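Local structure of probable intron-encoded endonuclease 1 (Wickerhamomyces canadensis, 6X1J) at residues Leu45-Ile50 and Phe63-Lys68; Lys68-His73 and Phe145-Gly150; Asp130-Tyr135 and Asn183-Leu188. The protein is a LAGLIDADG homing endonuclease that takes part in the homing of a mitochondrial 21S rRNA gene intron and is seen here bound to its DNA recognition sequence. One frame throughout, in Å; residues are numbered along the deposited sequence.

How the contacts relate
Contacts 1 and 2 lie side by side in the centre of the protein, their centres about 7 Å apart, whereas contact 3 is a peripheral joint, its centre about 24 Å and 22 Å from theirs. Contact 1 closes before contact 2 opens; the two share Lys-68, where strand 60-65 passes into helix 68-77. Contacts 2 and 3 alternate along the chain, since helix 131-134 precedes helix 138-148 and helix 172-186 follows it. Contacts 1 and 2 bring the ends of helices 34-45 and 138-148 to the same two potassium ions, each beside a four-stranded antiparallel sheet. Contact 3 joins helices 131-134 and 172-186 away from the DNA, adjoining helix 34-45 where Leu-45 packs on Leu-131.

Contact 1. Residues Leu45-Ile50 and Phe63-Lys68; sequences LGDVYI and FEWKNK. With K (potassium ion), chain E; K (potassium ion), chain D; nucleotides of chain B.
Asp-47 and Trp-65 meet where the chain leaving helix 34-45 passes the end of strand 60-65. The indole N-H is the donor, Trp-65 NE1 lying 2.9 Å from Asp-47 OD2, and the bond is bent, with an N-H...O angle of 145°. The oxygen sits at the edge of the indole, near its plane, but is itself met on its anti side, and the carboxylate is turned 69° against the ring. Asp-47 has CG anti to its carbonyl carbon (chi1 -72°), which brings the carboxylate up to a potassium ion as well: Asp-47 OD2 is 3.0 Å from the metal of chain D. Next to this polar pair the packing is close and apolar. Val-48 CG2 approaches both rings obliquely, 3.7 Å from Trp-65 CH2 and 3.8 Å from Phe-63 CD1, while helix 68-77 packs on the same two aromatic side chains.

Strands 49-51 and 60-65 form a hairpin of the antiparallel DNA-binding sheet, and Asp-47 follows just after the first LAGLIDADG helix, the place where this family holds metal beside the DNA backbone. Here DA14 of chain B OP1 binds the same potassium at 2.6 Å, and Lys-66 N donates to OP2 of that nucleotide, nearly straight, at 2.8 Å. Leu-45 O and Gly-46 O bind the second ion. Tyr-49 lays one face of its ring against the sugar of DA16 of chain B.

Between the backbones the contact is looser and is made through water. Water 1 accepts from Glu-64 N at 3.0 Å and donates only weakly to Asp-47 O. Water 2, 2.7 Å from Asp-47 O, is also placed to donate to Glu-64 O, but neither water has protons enough for all the acceptors near it.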
loop_
_atom_site.group_PDB
_atom_site.type_symbol
_atom_site.label_atom_id
_atom_site.label_comp_id
_atom_site.label_asym_id
_atom_site.label_seq_id
_atom_site.Cartn_x
_atom_site.Cartn_y
_atom_site.Cartn_z
ATOM N N LEU A 45 0.202 4.906 -0.449
ATOM C CA LEU A 45 1.314 5.351 -1.348
ATOM C C LEU A 45 1.423 4.329 -2.482
ATOM O O LEU A 45 1.566 4.745 -3.630
ATOM C CB LEU A 45 2.593 5.457 -0.509
ATOM C CG LEU A 45 2.624 6.674 0.429
ATOM C CD1 LEU A 45 3.738 6.539 1.461
ATOM C CD2 LEU A 45 2.783 7.986 -0.382
ATOM N N GLY A 46 1.186 3.047 -2.162
ATOM C CA GLY A 46 1.215 1.918 -3.107
ATOM C C GLY A 46 -0.103 1.616 -3.812
ATOM O O GLY A 46 -0.609 2.479 -4.551
ATOM N N ASP A 47 -0.613 0.388 -3.628
ATOM C CA ASP A 47 -1.601 -0.280 -4.513
ATOM C C ASP A 47 -3.056 -0.151 -4.005
ATOM O O ASP A 47 -3.993 -0.554 -4.746
ATOM C CB ASP A 47 -1.192 -1.745 -4.636
ATOM C CG ASP A 47 0.055 -1.938 -5.494
ATOM O OD1 ASP A 47 0.301 -1.105 -6.393
ATOM O OD2 ASP A 47 0.808 -2.856 -5.202
ATOM N N VAL A 48 -3.289 0.403 -2.814
ATOM C CA VAL A 48 -4.649 0.387 -2.231
ATOM C C VAL A 48 -5.443 1.637 -2.659
ATOM O O VAL A 48 -4.861 2.765 -2.816
ATOM C CB VAL A 48 -4.561 0.214 -0.712
ATOM C CG1 VAL A 48 -5.891 0.480 -0.071
ATOM C CG2 VAL A 48 -4.097 -1.191 -0.358
ATOM N N TYR A 49 -6.721 1.410 -2.924
ATOM C CA TYR A 49 -7.796 2.412 -3.143
ATOM C C TYR A 49 -8.432 2.685 -1.778
ATOM O O TYR A 49 -9.013 1.733 -1.181
ATOM C CB TYR A 49 -8.780 1.869 -4.175
ATOM C CG TYR A 49 -9.911 2.764 -4.581
ATOM C CD1 TYR A 49 -10.000 4.089 -4.191
ATOM C CD2 TYR A 49 -10.894 2.272 -5.419
ATOM C CE1 TYR A 49 -11.036 4.907 -4.634
ATOM C CE2 TYR A 49 -11.939 3.071 -5.855
ATOM C CZ TYR A 49 -12.013 4.395 -5.468
ATOM O OH TYR A 49 -13.055 5.163 -5.907
ATOM N N ILE A 50 -8.179 3.877 -1.232
ATOM C CA ILE A 50 -8.886 4.343 -0.004
ATOM C C ILE A 50 -10.004 5.285 -0.449
ATOM O O ILE A 50 -9.718 6.441 -0.941
ATOM C CB ILE A 50 -7.950 4.888 1.085
ATOM C CG1 ILE A 50 -8.745 5.281 2.337
ATOM C CG2 ILE A 50 -7.050 6.001 0.564
ATOM C CD1 ILE A 50 -7.896 5.315 3.592
ATOM N N PHE A 63 -8.942 -3.698 -2.295
ATOM C CA PHE A 63 -7.653 -4.383 -2.530
ATOM C C PHE A 63 -7.699 -5.109 -3.881
ATOM O O PHE A 63 -8.734 -5.748 -4.187
ATOM C CB PHE A 63 -7.380 -5.398 -1.428
ATOM C CG PHE A 63 -7.398 -4.872 -0.011
ATOM C CD1 PHE A 63 -6.355 -4.108 0.480
ATOM C CD2 PHE A 63 -8.428 -5.200 0.865
ATOM C CE1 PHE A 63 -6.353 -3.673 1.796
ATOM C CE2 PHE A 63 -8.421 -4.761 2.183
ATOM C CZ PHE A 63 -7.375 -4.006 2.654
ATOM N N GLU A 64 -6.636 -4.994 -4.687
ATOM C CA GLU A 64 -6.485 -5.799 -5.929
ATOM C C GLU A 64 -5.000 -6.039 -6.164
ATOM O O GLU A 64 -4.280 -5.033 -6.340
ATOM C CB GLU A 64 -7.168 -5.132 -7.123
ATOM C CG GLU A 64 -7.115 -5.985 -8.379
ATOM C CD GLU A 64 -8.155 -5.639 -9.425
ATOM O OE1 GLU A 64 -8.767 -4.563 -9.293
ATOM O OE2 GLU A 64 -8.370 -6.449 -10.360
ATOM N N TRP A 65 -4.566 -7.308 -6.123
ATOM C CA TRP A 65 -3.177 -7.730 -6.427
ATOM C C TRP A 65 -3.196 -8.956 -7.342
ATOM O O TRP A 65 -4.167 -9.729 -7.292
ATOM C CB TRP A 65 -2.364 -7.992 -5.145
ATOM C CG TRP A 65 -1.931 -6.742 -4.428
ATOM C CD1 TRP A 65 -0.933 -5.882 -4.811
ATOM C CD2 TRP A 65 -2.448 -6.218 -3.185
ATOM N NE1 TRP A 65 -0.802 -4.866 -3.905
ATOM C CE2 TRP A 65 -1.723 -5.031 -2.901
ATOM C CE3 TRP A 65 -3.449 -6.616 -2.287
ATOM C CZ2 TRP A 65 -1.966 -4.260 -1.761
ATOM C CZ3 TRP A 65 -3.681 -5.861 -1.156
ATOM C CH2 TRP A 65 -2.960 -4.685 -0.911
ATOM N N LYS A 66 -2.124 -9.110 -8.120
ATOM C CA LYS A 66 -1.760 -10.351 -8.848
ATOM C C LYS A 66 -1.354 -11.421 -7.850
ATOM O O LYS A 66 -1.808 -12.522 -8.019
ATOM C CB LYS A 66 -0.578 -10.094 -9.792
ATOM C CG LYS A 66 -0.177 -11.268 -10.677
ATOM C CD LYS A 66 1.053 -10.985 -11.542
ATOM C CE LYS A 66 1.310 -12.113 -12.521
ATOM N NZ LYS A 66 0.368 -12.032 -13.669
ATOM N N ASN A 67 -0.508 -11.099 -6.865
ATOM C CA ASN A 67 0.092 -12.102 -5.960
ATOM C C ASN A 67 -0.920 -12.557 -4.886
ATOM O O ASN A 67 -1.395 -11.757 -4.089
ATOM C CB ASN A 67 1.384 -11.542 -5.410
ATOM C CG ASN A 67 2.206 -12.575 -4.673
ATOM O OD1 ASN A 67 3.374 -12.776 -4.993
ATOM N ND2 ASN A 67 1.634 -13.202 -3.663
ATOM N N LYS A 68 -1.182 -13.850 -4.811
ATOM C CA LYS A 68 -2.211 -14.438 -3.926
ATOM C C LYS A 68 -1.706 -14.407 -2.496
ATOM O O LYS A 68 -2.471 -14.052 -1.570
ATOM C CB LYS A 68 -2.488 -15.881 -4.353
ATOM C CG LYS A 68 -3.599 -16.605 -3.591
ATOM C CD LYS A 68 -3.853 -18.021 -4.138
ATOM C CE LYS A 68 -5.099 -18.681 -3.576
ATOM N NZ LYS A 68 -4.760 -19.370 -2.318
HETATM K K K E . 0.408 3.975 -6.505
HETATM K K K D . 2.365 -2.730 -7.729
ATOM P P DA B 14 -0.044 -5.614 -8.738
ATOM O OP1 DA B 14 1.005 -4.973 -7.892
ATOM O OP2 DA B 14 -0.156 -7.110 -8.525
ATOM O "O5'" DA B 14 -1.483 -4.935 -8.661
ATOM C "C5'" DA B 14 -1.756 -3.654 -8.049
ATOM C "C4'" DA B 14 -1.586 -2.538 -9.054
ATOM O "O4'" DA B 14 -2.281 -2.855 -10.297
ATOM C "C3'" DA B 14 -2.093 -1.165 -8.627
ATOM O "O3'" DA B 14 -1.223 -0.267 -9.326
ATOM C "C2'" DA B 14 -3.449 -1.092 -9.311
ATOM C "C1'" DA B 14 -3.176 -1.814 -10.618
ATOM N N9 DA B 14 -4.313 -2.407 -11.308
ATOM C C8 DA B 14 -4.824 -3.671 -11.148
ATOM N N7 DA B 14 -5.858 -3.920 -11.913
ATOM C C5 DA B 14 -6.050 -2.736 -12.610
ATOM C C6 DA B 14 -6.993 -2.350 -13.572
ATOM N N6 DA B 14 -7.938 -3.157 -14.048
ATOM N N1 DA B 14 -6.916 -1.096 -14.059
ATOM C C2 DA B 14 -5.968 -0.284 -13.585
ATOM N N3 DA B 14 -5.019 -0.533 -12.687
ATOM C C4 DA B 14 -5.117 -1.792 -12.233
ATOM P P DA B 16 -6.145 5.664 -6.653
ATOM O OP1 DA B 16 -5.450 6.969 -6.681
ATOM O OP2 DA B 16 -6.722 5.209 -5.385
ATOM O "O5'" DA B 16 -7.220 5.662 -7.834
ATOM C "C5'" DA B 16 -8.607 5.527 -7.474
ATOM C "C4'" DA B 16 -9.521 5.535 -8.678
ATOM O "O4'" DA B 16 -9.542 4.220 -9.276
ATOM C "C3'" DA B 16 -10.958 5.841 -8.270
ATOM O "O3'" DA B 16 -11.192 7.202 -8.636
ATOM C "C2'" DA B 16 -11.802 4.849 -9.048
ATOM C "C1'" DA B 16 -10.834 3.880 -9.707
ATOM N N9 DA B 16 -11.026 2.451 -9.461
ATOM C C8 DA B 16 -10.487 1.626 -8.502
ATOM N N7 DA B 16 -10.851 0.369 -8.620
ATOM C C5 DA B 16 -11.700 0.374 -9.720
ATOM C C6 DA B 16 -12.405 -0.648 -10.381
ATOM N N6 DA B 16 -12.377 -1.935 -10.016
ATOM N N1 DA B 16 -13.134 -0.303 -11.462
ATOM C C2 DA B 16 -13.147 0.975 -11.850
ATOM N N3 DA B 16 -12.513 2.014 -11.331
ATOM C C4 DA B 16 -11.801 1.644 -10.256
HETATM O O HOH W 1 -4.624 -3.188 -3.494
HETATM O O HOH W 2 -5.099 -2.296 -6.498
HETATM O O HOH W 3 3.328 -4.396 -9.497
HETATM O O HOH W 4 1.792 -2.366 -10.966
HETATM O O HOH W 5 -2.223 5.127 -6.529
HETATM O O HOH W 6 1.731 3.621 -9.121
HETATM O O HOH W 7 2.214 6.360 -7.589
#

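Contact 2. Residues Lys68-His73 and Phe145-Gly150; sequences KAYIEH and FMDDGG. With K (potassium ion), chain D; K (potassium ion), chain E; nucleotides of chain C; nucleotides of chain B.
A buried hydrogen bond from Tyr-70 to Asp-147 joins helix 68-77, which packs on the first sheet, to the C-terminal end of helix 138-148. Tyr-70 OH donates to Asp-147 OD1 at 2.7 Å. The phenol has its CG anti to the backbone N (chi1 -173°), and this carries the hydroxyl to Asp-147. The oxygen lies near the ring plane at its edge, but the hydroxyl reaches it from above the carboxylate, 37° out of plane, and the two flat groups stand 82° apart.

Met-146 packs against the phenol beside this bond: its CB is 3.7 Å from Tyr-70 OH, and its SD lies 5.1 Å from the Tyr-70 ring centroid in an oblique Met-aromatic contact. Trp-65 meets the same tyrosine edge-to-face. The other carboxylate oxygen, Asp-147 OD2, accepts from Asn-43 ND2, so both oxygens are gripped and the group's rotation is fixed. A phenylalanine in place of Tyr-70 would probably leave Asp-147 OD1 without its hydroxyl donor and the carboxylate more able to turn.

Asp-147 also turns its backbone carbonyl to the potassium ion of chain D, which binds DC17 of chain C too. Asp-148 OD2 holds the potassium of chain E at 2.8 Å. Acidic residues from the C-terminal ends of helices 34-45 and 138-148 meet at metal ions between two DNA strands, consistent with the LAGLIDADG active site.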
loop_
_atom_site.group_PDB
_atom_site.type_symbol
_atom_site.label_atom_id
_atom_site.label_comp_id
_atom_site.label_asym_id
_atom_site.label_seq_id
_atom_site.Cartn_x
_atom_site.Cartn_y
_atom_site.Cartn_z
ATOM N N LYS A 68 -1.182 -13.850 -4.811
ATOM C CA LYS A 68 -2.211 -14.438 -3.926
ATOM C C LYS A 68 -1.706 -14.407 -2.496
ATOM O O LYS A 68 -2.471 -14.052 -1.570
ATOM C CB LYS A 68 -2.488 -15.881 -4.353
ATOM C CG LYS A 68 -3.599 -16.605 -3.591
ATOM C CD LYS A 68 -3.853 -18.021 -4.138
ATOM C CE LYS A 68 -5.099 -18.681 -3.576
ATOM N NZ LYS A 68 -4.760 -19.370 -2.318
ATOM N N ALA A 69 -0.480 -14.826 -2.276
ATOM C CA ALA A 69 0.062 -14.854 -0.905
ATOM C C ALA A 69 0.027 -13.425 -0.357
ATOM O O ALA A 69 -0.309 -13.282 0.802
ATOM C CB ALA A 69 1.417 -15.469 -0.895
ATOM N N TYR A 70 0.268 -12.395 -1.191
ATOM C CA TYR A 70 0.379 -10.989 -0.706
ATOM C C TYR A 70 -0.986 -10.458 -0.246
ATOM O O TYR A 70 -1.072 -9.950 0.891
ATOM C CB TYR A 70 1.004 -10.050 -1.747
ATOM C CG TYR A 70 1.269 -8.658 -1.212
ATOM C CD1 TYR A 70 2.007 -8.472 -0.051
ATOM C CD2 TYR A 70 0.788 -7.523 -1.848
ATOM C CE1 TYR A 70 2.261 -7.207 0.460
ATOM C CE2 TYR A 70 1.034 -6.253 -1.347
ATOM C CZ TYR A 70 1.771 -6.089 -0.191
ATOM O OH TYR A 70 2.015 -4.837 0.316
ATOM N N ILE A 71 -2.020 -10.536 -1.103
ATOM C CA ILE A 71 -3.384 -10.102 -0.720
ATOM C C ILE A 71 -3.858 -10.867 0.521
ATOM O O ILE A 71 -4.535 -10.241 1.386
ATOM C CB ILE A 71 -4.390 -10.195 -1.880
ATOM C CG1 ILE A 71 -5.677 -9.446 -1.536
ATOM C CG2 ILE A 71 -4.681 -11.638 -2.226
ATOM C CD1 ILE A 71 -6.568 -9.119 -2.755
ATOM N N GLU A 72 -3.546 -12.144 0.652
ATOM C CA GLU A 72 -4.002 -12.914 1.844
ATOM C C GLU A 72 -3.298 -12.400 3.117
ATOM O O GLU A 72 -3.965 -12.278 4.198
ATOM C CB GLU A 72 -3.747 -14.413 1.677
ATOM C CG GLU A 72 -4.713 -15.099 0.738
ATOM C CD GLU A 72 -4.352 -16.551 0.441
ATOM O OE1 GLU A 72 -3.397 -17.095 1.076
ATOM O OE2 GLU A 72 -4.992 -17.122 -0.441
ATOM N N HIS A 73 -2.043 -11.980 2.981
ATOM C CA HIS A 73 -1.288 -11.301 4.067
ATOM C C HIS A 73 -1.944 -9.954 4.468
ATOM O O HIS A 73 -2.026 -9.678 5.683
ATOM C CB HIS A 73 0.160 -11.099 3.625
ATOM C CG HIS A 73 0.938 -10.294 4.602
ATOM N ND1 HIS A 73 1.390 -10.829 5.803
ATOM C CD2 HIS A 73 1.324 -9.000 4.568
ATOM C CE1 HIS A 73 2.059 -9.906 6.458
ATOM N NE2 HIS A 73 2.022 -8.769 5.725
ATOM N N PHE A 145 7.121 -0.226 -0.661
ATOM C CA PHE A 145 8.077 -0.934 -1.551
ATOM C C PHE A 145 7.464 -2.236 -2.115
ATOM O O PHE A 145 7.607 -2.515 -3.322
ATOM C CB PHE A 145 9.422 -1.144 -0.837
ATOM C CG PHE A 145 10.465 -1.705 -1.782
ATOM C CD1 PHE A 145 11.101 -0.885 -2.700
ATOM C CD2 PHE A 145 10.710 -3.066 -1.837
ATOM C CE1 PHE A 145 11.960 -1.413 -3.652
ATOM C CE2 PHE A 145 11.588 -3.588 -2.778
ATOM C CZ PHE A 145 12.208 -2.763 -3.681
ATOM N N MET A 146 6.750 -3.053 -1.330
ATOM C CA MET A 146 6.172 -4.314 -1.884
ATOM C C MET A 146 5.125 -3.934 -2.933
ATOM O O MET A 146 5.027 -4.590 -3.982
ATOM C CB MET A 146 5.578 -5.195 -0.779
ATOM C CG MET A 146 6.641 -5.678 0.214
ATOM S SD MET A 146 6.100 -6.916 1.447
ATOM C CE MET A 146 5.495 -5.898 2.792
ATOM N N ASP A 147 4.435 -2.829 -2.720
ATOM C CA ASP A 147 3.383 -2.341 -3.647
ATOM C C ASP A 147 4.051 -1.801 -4.913
ATOM O O ASP A 147 3.897 -2.446 -5.998
ATOM C CB ASP A 147 2.497 -1.329 -2.936
ATOM C CG ASP A 147 1.519 -1.938 -1.940
ATOM O OD1 ASP A 147 1.570 -3.178 -1.738
ATOM O OD2 ASP A 147 0.684 -1.176 -1.396
ATOM N N ASP A 148 4.833 -0.725 -4.776
ATOM C CA ASP A 148 5.251 0.162 -5.902
ATOM C C ASP A 148 6.765 0.097 -6.152
ATOM O O ASP A 148 7.280 0.870 -6.987
ATOM C CB ASP A 148 4.733 1.573 -5.604
ATOM C CG ASP A 148 3.344 1.766 -6.174
ATOM O OD1 ASP A 148 2.635 0.763 -6.304
ATOM O OD2 ASP A 148 2.986 2.907 -6.510
ATOM N N GLY A 149 7.446 -0.797 -5.454
ATOM C CA GLY A 149 8.903 -0.927 -5.457
ATOM C C GLY A 149 9.353 -1.637 -6.725
ATOM O O GLY A 149 8.534 -2.291 -7.351
ATOM N N GLY A 150 10.610 -1.449 -7.096
ATOM C CA GLY A 150 11.211 -1.922 -8.358
ATOM C C GLY A 150 12.719 -1.868 -8.291
ATOM O O GLY A 150 13.244 -1.175 -7.425
HETATM K K K D . 2.365 -2.730 -7.729
HETATM K K K E . 0.408 3.975 -6.505
ATOM P P DC C 17 3.220 0.074 -9.456
ATOM O OP1 DC C 17 1.885 -0.369 -8.992
ATOM O OP2 DC C 17 3.773 1.341 -8.895
ATOM O "O5'" DC C 17 4.222 -1.148 -9.229
ATOM C "C5'" DC C 17 5.645 -1.179 -9.551
ATOM C "C4'" DC C 17 5.914 -2.269 -10.568
ATOM O "O4'" DC C 17 5.617 -1.819 -11.921
ATOM C "C3'" DC C 17 7.309 -2.895 -10.617
ATOM O "O3'" DC C 17 7.141 -4.335 -10.604
ATOM C "C2'" DC C 17 7.886 -2.335 -11.905
ATOM C "C1'" DC C 17 6.682 -2.153 -12.797
ATOM N N1 DC C 17 6.799 -1.076 -13.820
ATOM C C2 DC C 17 6.353 -1.297 -15.138
ATOM O O2 DC C 17 5.893 -2.409 -15.448
ATOM N N3 DC C 17 6.437 -0.291 -16.040
ATOM C C4 DC C 17 6.898 0.903 -15.667
ATOM N N4 DC C 17 6.986 1.859 -16.594
ATOM C C5 DC C 17 7.332 1.158 -14.334
ATOM C C6 DC C 17 7.243 0.157 -13.448
ATOM P P DC B 15 -0.994 1.268 -8.913
ATOM O OP1 DC B 15 -0.659 2.003 -10.154
ATOM O OP2 DC B 15 -0.132 1.321 -7.671
ATOM O "O5'" DC B 15 -2.416 1.862 -8.653
ATOM C "C5'" DC B 15 -3.172 1.822 -7.456
ATOM C "C4'" DC B 15 -4.345 2.656 -7.904
ATOM O "O4'" DC B 15 -5.034 2.003 -8.996
ATOM C "C3'" DC B 15 -5.401 3.180 -6.921
ATOM O "O3'" DC B 15 -5.167 4.588 -7.112
ATOM C "C2'" DC B 15 -6.655 2.437 -7.358
ATOM C "C1'" DC B 15 -6.427 2.198 -8.855
ATOM N N1 DC B 15 -7.105 1.016 -9.421
ATOM C C2 DC B 15 -7.871 1.153 -10.591
ATOM O O2 DC B 15 -7.956 2.267 -11.128
ATOM N N3 DC B 15 -8.515 0.073 -11.086
ATOM C C4 DC B 15 -8.377 -1.115 -10.492
ATOM N N4 DC B 15 -9.026 -2.151 -11.013
ATOM C C5 DC B 15 -7.581 -1.287 -9.320
ATOM C C6 DC B 15 -6.996 -0.202 -8.806
HETATM O O HOH W 3 3.328 -4.396 -9.497
HETATM O O HOH W 4 1.792 -2.366 -10.966
HETATM O O HOH W 5 -2.223 5.127 -6.529
HETATM O O HOH W 6 1.731 3.621 -9.121
HETATM O O HOH W 7 2.214 6.360 -7.589
#

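Contact 3. Residues Asp130-Tyr135 and Asn183-Leu188; sequences DLVLNY and NIKFNL
Lys-185 leaves its helix with CG anti to the backbone N (chi1 -171°) and stays extended through every further torsion, a straight arm that carries NZ across to Val-132 and Leu-133. There NZ donates to two successive backbone carbonyls, with Lys-185 NZ 2.9 Å from Val-132 O and also 2.9 Å from Leu-133 O. The two bonds differ in approach. Val-132 O is met in the carbonyl plane at a C=O...N angle of 153°, whereas NZ stands above the plane of the Leu-133 carbonyl, 54° out of it.

The arm is packed nearer its root. Lys-185 CB lies 4.3 Å from Val-132 CG1, a light apolar touch, and Lys-185 CG sits over the centre of the neighbouring Phe-186 ring. Val-132 continues onto Leu-178 and Asp-181 of the same long helix, so the short helix 131-134 rests on the last turns of helix 172-186. Leu-131 touches Leu-178 as well and reaches Leu-45 of helix 34-45.

Within the short helix, Asp-130 O and Leu-131 O are already taken by the backbone, Asn-134 N and Tyr-135 N respectively. The lysine takes the next two carbonyls, at the helix's C-terminal end, and Ile-136 O just beyond gives NZ a third acceptor. Three carbonyl partners match the three N-H bonds of an ammonium group, and its positive charge would probably be favoured beside the partial negative charges of these oxygens. Three carbonyls of the last turn and the segment after it share one ammonium group, which ties the end of helix 131-134 to helix 172-186.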
loop_
_atom_site.group_PDB
_atom_site.type_symbol
_atom_site.label_atom_id
_atom_site.label_comp_id
_atom_site.label_asym_id
_atom_site.label_seq_id
_atom_site.Cartn_x
_atom_site.Cartn_y
_atom_site.Cartn_z
ATOM N N ASP A 130 3.701 17.109 5.822
ATOM C CA ASP A 130 4.324 16.515 7.040
ATOM C C ASP A 130 4.203 14.983 7.025
ATOM O O ASP A 130 4.429 14.329 8.106
ATOM C CB ASP A 130 3.761 17.122 8.322
ATOM C CG ASP A 130 2.344 16.713 8.658
ATOM O OD1 ASP A 130 1.498 16.663 7.714
ATOM O OD2 ASP A 130 2.092 16.484 9.862
ATOM N N LEU A 131 3.744 14.432 5.910
ATOM C CA LEU A 131 3.562 12.955 5.793
ATOM C C LEU A 131 4.822 12.211 6.273
ATOM O O LEU A 131 4.705 11.310 7.142
ATOM C CB LEU A 131 3.274 12.599 4.344
ATOM C CG LEU A 131 3.400 11.111 4.000
ATOM C CD1 LEU A 131 2.430 10.278 4.833
ATOM C CD2 LEU A 131 3.114 10.935 2.517
ATOM N N VAL A 132 5.987 12.535 5.709
ATOM C CA VAL A 132 7.206 11.745 6.001
ATOM C C VAL A 132 7.557 11.926 7.485
ATOM O O VAL A 132 7.682 10.903 8.209
ATOM C CB VAL A 132 8.381 12.122 5.079
ATOM C CG1 VAL A 132 9.695 11.534 5.562
ATOM C CG2 VAL A 132 8.124 11.709 3.638
ATOM N N LEU A 133 7.622 13.182 7.945
ATOM C CA LEU A 133 8.108 13.490 9.309
ATOM C C LEU A 133 7.186 12.769 10.289
ATOM O O LEU A 133 7.688 12.038 11.142
ATOM C CB LEU A 133 8.166 15.003 9.591
ATOM C CG LEU A 133 8.668 15.361 11.006
ATOM C CD1 LEU A 133 10.156 15.078 11.156
ATOM C CD2 LEU A 133 8.367 16.813 11.425
ATOM N N ASN A 134 5.882 12.937 10.169
ATOM C CA ASN A 134 4.996 12.567 11.304
ATOM C C ASN A 134 4.410 11.154 11.145
ATOM O O ASN A 134 3.864 10.696 12.132
ATOM C CB ASN A 134 3.927 13.645 11.547
ATOM C CG ASN A 134 4.514 14.985 11.939
ATOM O OD1 ASN A 134 5.539 15.031 12.616
ATOM N ND2 ASN A 134 3.889 16.073 11.506
ATOM N N TYR A 135 4.481 10.477 9.981
ATOM C CA TYR A 135 3.656 9.248 9.746
ATOM C C TYR A 135 4.449 8.072 9.170
ATOM O O TYR A 135 4.150 6.966 9.623
ATOM C CB TYR A 135 2.450 9.516 8.832
ATOM C CG TYR A 135 1.489 10.512 9.430
ATOM C CD1 TYR A 135 0.496 10.122 10.320
ATOM C CD2 TYR A 135 1.612 11.867 9.142
ATOM C CE1 TYR A 135 -0.364 11.054 10.891
ATOM C CE2 TYR A 135 0.769 12.809 9.709
ATOM C CZ TYR A 135 -0.227 12.404 10.580
ATOM O OH TYR A 135 -1.056 13.354 11.104
ATOM N N ASN A 183 15.183 11.571 2.847
ATOM C CA ASN A 183 16.660 11.620 2.974
ATOM C C ASN A 183 17.050 12.141 4.374
ATOM O O ASN A 183 18.044 11.644 4.946
ATOM C CB ASN A 183 17.262 12.383 1.803
ATOM C CG ASN A 183 17.316 11.584 0.509
ATOM O OD1 ASN A 183 17.186 10.348 0.485
ATOM N ND2 ASN A 183 17.577 12.297 -0.575
ATOM N N ILE A 184 16.270 13.061 4.953
ATOM C CA ILE A 184 16.502 13.565 6.339
ATOM C C ILE A 184 16.094 12.491 7.351
ATOM O O ILE A 184 16.903 12.195 8.248
ATOM C CB ILE A 184 15.776 14.905 6.559
ATOM C CG1 ILE A 184 16.512 16.010 5.795
ATOM C CG2 ILE A 184 15.627 15.230 8.050
ATOM C CD1 ILE A 184 15.604 17.054 5.205
ATOM N N LYS A 185 14.907 11.896 7.235
ATOM C CA LYS A 185 14.439 10.965 8.317
ATOM C C LYS A 185 15.195 9.621 8.344
ATOM O O LYS A 185 15.433 9.136 9.450
ATOM C CB LYS A 185 12.939 10.716 8.234
ATOM C CG LYS A 185 12.389 9.967 9.438
ATOM C CD LYS A 185 10.896 9.892 9.388
ATOM C CE LYS A 185 10.292 9.339 10.652
ATOM N NZ LYS A 185 8.836 9.418 10.467
ATOM N N PHE A 186 15.563 9.021 7.202
ATOM C CA PHE A 186 16.187 7.676 7.151
ATOM C C PHE A 186 17.651 7.755 6.683
ATOM O O PHE A 186 18.296 6.709 6.557
ATOM C CB PHE A 186 15.321 6.767 6.282
ATOM C CG PHE A 186 13.905 6.655 6.772
ATOM C CD1 PHE A 186 13.614 5.971 7.940
ATOM C CD2 PHE A 186 12.863 7.229 6.068
ATOM C CE1 PHE A 186 12.309 5.898 8.412
ATOM C CE2 PHE A 186 11.564 7.151 6.537
ATOM C CZ PHE A 186 11.288 6.484 7.709
ATOM N N ASN A 187 18.161 8.970 6.501
ATOM C CA ASN A 187 19.495 9.272 5.941
ATOM C C ASN A 187 19.725 8.444 4.674
ATOM O O ASN A 187 20.718 7.757 4.577
ATOM C CB ASN A 187 20.613 9.107 6.974
ATOM C CG ASN A 187 21.777 10.021 6.637
ATOM O OD1 ASN A 187 21.622 10.964 5.845
ATOM N ND2 ASN A 187 22.947 9.728 7.189
ATOM N N LEU A 188 18.833 8.580 3.713
ATOM C CA LEU A 188 19.015 8.020 2.356
ATOM C C LEU A 188 19.607 9.126 1.471
ATOM O O LEU A 188 19.597 10.278 1.905
ATOM C CB LEU A 188 17.644 7.581 1.842
ATOM C CG LEU A 188 17.062 6.348 2.536
ATOM C CD1 LEU A 188 15.602 6.195 2.134
ATOM C CD2 LEU A 188 17.877 5.112 2.178
#